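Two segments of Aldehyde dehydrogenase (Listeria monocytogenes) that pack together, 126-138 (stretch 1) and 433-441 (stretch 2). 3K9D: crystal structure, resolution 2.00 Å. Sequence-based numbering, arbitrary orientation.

Stretch 1, residues 126-138: IYKTLISIKAGNS
Stretch 2 433-441: NIGPENLFN

The last turns of a helix, residues 126-134, lie against a short bent segment some three hundred residues away in the same chain; together the two bury 419 Å². Stretch 2 runs extended through Asn-433 to Gly-435, makes a 3-10 turn at 436-438 and enters a strand at Phe-440. The closest CA atoms are those of Ile-131 and Pro-436, 5.0 Å apart. Contacts advance in the same order along both chains: Tyr-127 to Ile-434, Ile-131 to Ile-434 through Pro-436 and on to Leu-439, then Ala-135 and Asn-137 to Leu-439.

Tyr-127 and Ile-131 on the helix, and Ala-135 just after its end, follow one another at intervals of four residues. Ile-131 is the central bump, its CA-to-CB bond pointing toward stretch 2 and its side chain in the p, t rotamer. CD1 of Ile-131 enters a hollow lined by Ile-434, Gly-435 and Leu-439: it lies 3.8 Å from CD1 of Ile-434, 3.8 Å from CA of Gly-435 and 3.7 Å from CD1 of Leu-439. CG2 of Ile-131 rests 3.8 Å from CD of Pro-436. Gly-435, at phi/psi -151/-157, offers bare backbone to Ile-131.

The 3-10 turn is held by Asn-438 N to Gly-435 O (3.1 Å) and Leu-439 N to Pro-436 O (2.9 Å), and Asn-438 OD1 accepts from Gly-435 N at 3.1 Å. The Pro-436 ring, C-gamma exo, also meets the aliphatic base of Lys-134, CG to CG 3.8 Å; the lysine starts toward stretch 2, but its end leads away.

Ala-135 is a small bump in a shallow seat. CB of Ala-135 lies 3.4 Å from Leu-439 O, 4.0 Å from Leu-439 CB and 3.8 Å from Pro-436 O, and it touches the edge of the Phe-440 ring at CD2, 4.1 Å away. Leu-439 (m, t) points toward the helix, giving up the largest area in the contact, 78 Å²; its CD1 also approaches Ser-132 N at 4.1 Å.

Polar bonds pin both ends. Tyr-127, chi1 145° and between wells, starts sideways, but its end comes nearer, and OH donates to Ile-434 O at 2.6 Å, near the plane of the tyrosine ring. Past the helix, Gly-136 takes positive phi (87/23), which favours glycine, in a Schellman motif: Gly-136 N bonds Ile-133 O at 3.0 Å and Asn-137 N bonds Ser-132 O at 3.0 Å. The CA-to-CB bond of Asn-137 (chi1 m, chi2 -72°) points toward stretch 2. ND2 of Asn-137 donates to Leu-439 O at 2.9 Å, nearly straight at 171°, and to Ser-132 O at 3.1 Å, so one amide ties the helix end, at Ser-132 O, to Leu-439 O, just before the strand.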

ATOM      1  N   ILE A 126       0.718  22.139  -3.103  1.00 15.91           N
ATOM      2  CA  ILE A 126       1.152  22.623  -1.783  1.00 12.73           C
ATOM      3  C   ILE A 126       1.095  21.484  -0.783  1.00 14.87           C
ATOM      4  O   ILE A 126       2.068  21.221  -0.091  1.00 12.44           O
ATOM      5  CB  ILE A 126       0.311  23.847  -1.303  1.00 15.30           C
ATOM      6  CG1 ILE A 126       0.699  25.090  -2.098  1.00 19.69           C
ATOM      7  CG2 ILE A 126       0.520  24.113   0.187  1.00 12.91           C
ATOM      8  CD1 ILE A 126      -0.356  26.235  -2.080  1.00 24.76           C
ATOM      9  N   TYR A 127      -0.052  20.814  -0.741  1.00 17.76           N
ATOM     10  CA  TYR A 127      -0.339  19.733   0.191  1.00 19.14           C
ATOM     11  C   TYR A 127       0.585  18.519   0.015  1.00 12.72           C
ATOM     12  O   TYR A 127       1.120  18.044   0.990  1.00 15.41           O
ATOM     13  CB  TYR A 127      -1.824  19.340   0.085  1.00 21.81           C
ATOM     14  CG  TYR A 127      -2.116  17.870   0.272  1.00 14.62           C
ATOM     15  CD1 TYR A 127      -2.149  17.297   1.547  1.00 13.47           C
ATOM     16  CD2 TYR A 127      -2.376  17.048  -0.832  1.00 19.15           C
ATOM     17  CE1 TYR A 127      -2.412  15.918   1.715  1.00 15.87           C
ATOM     18  CE2 TYR A 127      -2.638  15.678  -0.670  1.00 16.05           C
ATOM     19  CZ  TYR A 127      -2.661  15.128   0.597  1.00 17.11           C
ATOM     20  OH  TYR A 127      -2.925  13.779   0.740  1.00 18.63           O
ATOM     21  N   LYS A 128       0.767  18.055  -1.222  1.00 12.70           N
ATOM     22  CA  LYS A 128       1.622  16.887  -1.520  1.00 16.19           C
ATOM     23  C   LYS A 128       3.081  17.159  -1.187  1.00 19.26           C
ATOM     24  O   LYS A 128       3.768  16.279  -0.682  1.00 16.85           O
ATOM     25  CB  LYS A 128       1.515  16.461  -2.990  1.00 20.63           C
ATOM     26  CG  LYS A 128       0.186  15.845  -3.373  1.00 13.07           C
ATOM     27  CD  LYS A 128       0.260  15.136  -4.732  1.00 12.34           C
ATOM     28  CE  LYS A 128      -1.019  14.306  -4.964  1.00 20.95           C
ATOM     29  NZ  LYS A 128      -1.216  13.847  -6.362  1.00 15.87           N
ATOM     30  N   THR A 129       3.529  18.382  -1.474  1.00 13.16           N
ATOM     31  CA  THR A 129       4.888  18.810  -1.198  1.00 14.36           C
ATOM     32  C   THR A 129       5.136  18.728   0.302  1.00 16.46           C
ATOM     33  O   THR A 129       6.072  18.062   0.739  1.00 22.02           O
ATOM     34  CB  THR A 129       5.143  20.232  -1.705  1.00  6.82           C
ATOM     35  OG1 THR A 129       5.035  20.260  -3.127  1.00 17.12           O
ATOM     36  CG2 THR A 129       6.554  20.706  -1.318  1.00 19.85           C
ATOM     37  N   LEU A 130       4.258  19.369   1.072  1.00 18.26           N
ATOM     38  CA  LEU A 130       4.346  19.408   2.528  1.00 18.68           C
ATOM     39  C   LEU A 130       4.426  18.035   3.160  1.00 22.45           C
ATOM     40  O   LEU A 130       5.270  17.805   4.021  1.00 21.88           O
ATOM     41  CB  LEU A 130       3.131  20.126   3.110  1.00 25.87           C
ATOM     42  CG  LEU A 130       3.128  21.645   3.097  1.00 16.33           C
ATOM     43  CD1 LEU A 130       1.716  22.113   3.263  1.00 14.05           C
ATOM     44  CD2 LEU A 130       4.013  22.193   4.181  1.00 18.88           C
ATOM     45  N   ILE A 131       3.551  17.125   2.734  1.00 13.06           N
ATOM     46  CA  ILE A 131       3.549  15.766   3.295  1.00 19.56           C
ATOM     47  C   ILE A 131       4.736  14.871   2.846  1.00 13.78           C
ATOM     48  O   ILE A 131       5.273  14.113   3.653  1.00 15.58           O
ATOM     49  CB  ILE A 131       2.150  15.063   3.161  1.00 12.56           C
ATOM     50  CG1 ILE A 131       1.768  14.807   1.694  1.00 14.70           C
ATOM     51  CG2 ILE A 131       1.075  15.914   3.877  1.00 17.67           C
ATOM     52  CD1 ILE A 131       0.622  13.861   1.514  1.00 13.18           C
ATOM     53  N   SER A 132       5.153  14.991   1.583  1.00 17.79           N
ATOM     54  CA  SER A 132       6.325  14.265   1.072  1.00 19.68           C
ATOM     55  C   SER A 132       7.609  14.718   1.747  1.00 22.26           C
ATOM     56  O   SER A 132       8.360  13.893   2.273  1.00 15.21           O
ATOM     57  CB  SER A 132       6.471  14.414  -0.444  1.00 16.26           C
ATOM     58  OG  SER A 132       5.305  13.956  -1.108  1.00 20.81           O
ATOM     59  N   ILE A 133       7.845  16.030   1.748  1.00 16.49           N
ATOM     60  CA  ILE A 133       9.010  16.628   2.407  1.00 19.95           C
ATOM     61  C   ILE A 133       9.030  16.324   3.912  1.00 18.50           C
ATOM     62  O   ILE A 133      10.096  16.006   4.467  1.00 16.35           O
ATOM     63  CB  ILE A 133       9.104  18.166   2.138  1.00 16.13           C
ATOM     64  CG1 ILE A 133       9.389  18.453   0.652  1.00 17.34           C
ATOM     65  CG2 ILE A 133      10.148  18.818   3.036  1.00 19.31           C
ATOM     66  CD1 ILE A 133      10.841  18.200   0.204  1.00 18.50           C
ATOM     67  N   LYS A 134       7.853  16.374   4.549  1.00 18.59           N
ATOM     68  CA  LYS A 134       7.690  16.019   5.979  1.00 13.73           C
ATOM     69  C   LYS A 134       8.193  14.617   6.308  1.00 17.45           C
ATOM     70  O   LYS A 134       8.751  14.390   7.388  1.00 16.74           O
ATOM     71  CB  LYS A 134       6.222  16.142   6.412  1.00 15.10           C
ATOM     72  CG  LYS A 134       5.920  15.785   7.873  1.00 14.08           C
ATOM     73  CD  LYS A 134       6.664  16.663   8.875  1.00 14.73           C
ATOM     74  CE  LYS A 134       6.467  16.138  10.285  1.00 16.24           C
ATOM     75  NZ  LYS A 134       6.632  17.140  11.382  1.00 14.62           N
ATOM     76  N   ALA A 135       8.003  13.691   5.372  1.00 15.23           N
ATOM     77  CA  ALA A 135       8.436  12.305   5.557  1.00 23.47           C
ATOM     78  C   ALA A 135       9.853  12.024   5.016  1.00 19.02           C
ATOM     79  O   ALA A 135      10.320  10.878   5.052  1.00 16.19           O
ATOM     80  CB  ALA A 135       7.398  11.349   4.964  1.00 14.06           C
ATOM     81  N   GLY A 136      10.531  13.077   4.540  1.00 16.58           N
ATOM     82  CA  GLY A 136      11.934  12.997   4.094  1.00 16.39           C
ATOM     83  C   GLY A 136      12.128  12.591   2.641  1.00 23.40           C
ATOM     84  O   GLY A 136      13.201  12.098   2.262  1.00 15.83           O
ATOM     85  N   ASN A 137      11.095  12.818   1.829  1.00 15.36           N
ATOM     86  CA  ASN A 137      11.073  12.426   0.414  1.00  9.37           C
ATOM     87  C   ASN A 137      11.271  13.622  -0.497  1.00 15.24           C
ATOM     88  O   ASN A 137      10.955  14.739  -0.116  1.00 20.55           O
ATOM     89  CB  ASN A 137       9.692  11.862   0.053  1.00 10.22           C
ATOM     90  CG  ASN A 137       9.290  10.675   0.895  1.00 21.73           C
ATOM     91  OD1 ASN A 137       9.834   9.574   0.752  1.00 21.30           O
ATOM     92  ND2 ASN A 137       8.303  10.880   1.754  1.00 16.42           N
ATOM     93  N   SER A 138      11.722  13.379  -1.721  1.00 19.66           N
ATOM     94  CA  SER A 138      11.647  14.390  -2.767  1.00 22.28           C
ATOM     95  C   SER A 138      10.347  14.167  -3.519  1.00 20.65           C
ATOM     96  O   SER A 138       9.690  13.142  -3.314  1.00 14.97           O
ATOM     97  CB  SER A 138      12.831  14.276  -3.727  1.00 15.78           C
ATOM     98  OG  SER A 138      14.024  14.770  -3.127  1.00 42.80           O
ATOM     99  N   ASN A 433      -7.178   9.263   4.031  1.00 16.07           N
ATOM    100  CA  ASN A 433      -6.863  10.630   3.639  1.00 15.45           C
ATOM    101  C   ASN A 433      -5.382  10.695   3.867  1.00 10.77           C
ATOM    102  O   ASN A 433      -4.915  10.613   5.001  1.00 13.68           O
ATOM    103  CB  ASN A 433      -7.563  11.630   4.556  1.00 19.51           C
ATOM    104  CG  ASN A 433      -9.005  11.916   4.142  1.00 17.09           C
ATOM    105  OD1 ASN A 433      -9.697  11.058   3.607  1.00 20.43           O
ATOM    106  ND2 ASN A 433      -9.463  13.132   4.405  1.00 23.04           N
ATOM    107  N   ILE A 434      -4.615  10.815   2.805  1.00 19.72           N
ATOM    108  CA  ILE A 434      -3.222  10.483   2.988  1.00 23.70           C
ATOM    109  C   ILE A 434      -2.344  11.656   3.402  1.00 28.92           C
ATOM    110  O   ILE A 434      -2.642  12.831   3.114  1.00 21.40           O
ATOM    111  CB  ILE A 434      -2.646   9.566   1.875  1.00 31.36           C
ATOM    112  CG1 ILE A 434      -2.288  10.332   0.618  1.00 17.93           C
ATOM    113  CG2 ILE A 434      -3.544   8.354   1.647  1.00 25.29           C
ATOM    114  CD1 ILE A 434      -0.793  10.443   0.492  1.00 23.74           C
ATOM    115  N   GLY A 435      -1.323  11.304   4.177  1.00 22.12           N
ATOM    116  CA  GLY A 435      -0.396  12.261   4.756  1.00 19.97           C
ATOM    117  C   GLY A 435       0.951  11.610   4.944  1.00 14.09           C
ATOM    118  O   GLY A 435       1.249  10.621   4.275  1.00 18.64           O
ATOM    119  N   PRO A 436       1.768  12.147   5.872  1.00 17.50           N
ATOM    120  CA  PRO A 436       3.135  11.680   6.169  1.00 19.92           C
ATOM    121  C   PRO A 436       3.266  10.179   6.417  1.00 21.21           C
ATOM    122  O   PRO A 436       4.174   9.547   5.885  1.00 24.55           O
ATOM    123  CB  PRO A 436       3.491  12.460   7.435  1.00 14.16           C
ATOM    124  CG  PRO A 436       2.758  13.740   7.269  1.00 17.65           C
ATOM    125  CD  PRO A 436       1.417  13.318   6.697  1.00 14.94           C
ATOM    126  N   GLU A 437       2.330   9.620   7.182  1.00 26.20           N
ATOM    127  CA  GLU A 437       2.364   8.216   7.586  1.00 21.23           C
ATOM    128  C   GLU A 437       2.108   7.210   6.461  1.00 25.82           C
ATOM    129  O   GLU A 437       2.252   6.005   6.666  1.00 22.68           O
ATOM    130  CB  GLU A 437       1.398   7.984   8.761  1.00 27.88           C
ATOM    131  CG  GLU A 437       1.886   8.586  10.080  1.00 28.30           C
ATOM    132  CD  GLU A 437       0.961   8.320  11.258  1.00 37.34           C
ATOM    133  OE1 GLU A 437       1.095   9.026  12.276  1.00 50.31           O
ATOM    134  OE2 GLU A 437       0.104   7.410  11.184  1.00 37.74           O
ATOM    135  N   ASN A 438       1.728   7.702   5.283  1.00 15.60           N
ATOM    136  CA  ASN A 438       1.631   6.883   4.073  1.00 21.47           C
ATOM    137  C   ASN A 438       2.856   7.026   3.169  1.00 17.39           C
ATOM    138  O   ASN A 438       2.902   6.460   2.066  1.00 19.56           O
ATOM    139  CB  ASN A 438       0.388   7.272   3.272  1.00 19.33           C
ATOM    140  CG  ASN A 438      -0.876   7.227   4.099  1.00 25.99           C
ATOM    141  OD1 ASN A 438      -1.274   8.229   4.676  1.00 16.40           O
ATOM    142  ND2 ASN A 438      -1.493   6.059   4.184  1.00 18.93           N
ATOM    143  N   LEU A 439       3.826   7.819   3.625  1.00 16.71           N
ATOM    144  CA  LEU A 439       4.983   8.191   2.819  1.00 16.43           C
ATOM    145  C   LEU A 439       6.315   7.925   3.517  1.00 18.75           C
ATOM    146  O   LEU A 439       7.342   8.512   3.172  1.00 16.13           O
ATOM    147  CB  LEU A 439       4.878   9.653   2.369  1.00 20.64           C
ATOM    148  CG  LEU A 439       3.680   9.903   1.440  1.00 16.28           C
ATOM    149  CD1 LEU A 439       3.304  11.362   1.487  1.00 17.03           C
ATOM    150  CD2 LEU A 439       3.959   9.422  -0.011  1.00 11.11           C
ATOM    151  N   PHE A 440       6.275   7.062   4.523  1.00 12.25           N
ATOM    152  CA  PHE A 440       7.486   6.405   5.017  1.00 18.29           C
ATOM    153  C   PHE A 440       7.205   4.947   5.350  1.00 21.45           C
ATOM    154  O   PHE A 440       6.069   4.591   5.696  1.00 15.82           O
ATOM    155  CB  PHE A 440       8.199   7.169   6.167  1.00 13.26           C
ATOM    156  CG  PHE A 440       7.422   7.264   7.452  1.00 21.40           C
ATOM    157  CD1 PHE A 440       7.533   6.277   8.427  1.00 18.09           C
ATOM    158  CD2 PHE A 440       6.622   8.369   7.712  1.00 19.54           C
ATOM    159  CE1 PHE A 440       6.824   6.375   9.627  1.00 21.10           C
ATOM    160  CE2 PHE A 440       5.916   8.482   8.908  1.00 15.70           C
ATOM    161  CZ  PHE A 440       6.008   7.483   9.864  1.00 23.03           C
ATOM    162  N   ASN A 441       8.241   4.116   5.200  1.00 20.77           N
ATOM    163  CA  ASN A 441       8.233   2.736   5.657  1.00 23.68           C
ATOM    164  C   ASN A 441       8.773   2.699   7.082  1.00 19.46           C
ATOM    165  O   ASN A 441       9.557   3.554   7.473  1.00 18.18           O
ATOM    166  CB  ASN A 441       9.149   1.857   4.787  1.00 15.63           C
ATOM    167  CG  ASN A 441       8.633   1.641   3.383  1.00 17.80           C
ATOM    168  OD1 ASN A 441       9.406   1.749   2.429  1.00 14.19           O
ATOM    169  ND2 ASN A 441       7.348   1.286   3.237  1.00 13.57           N
TER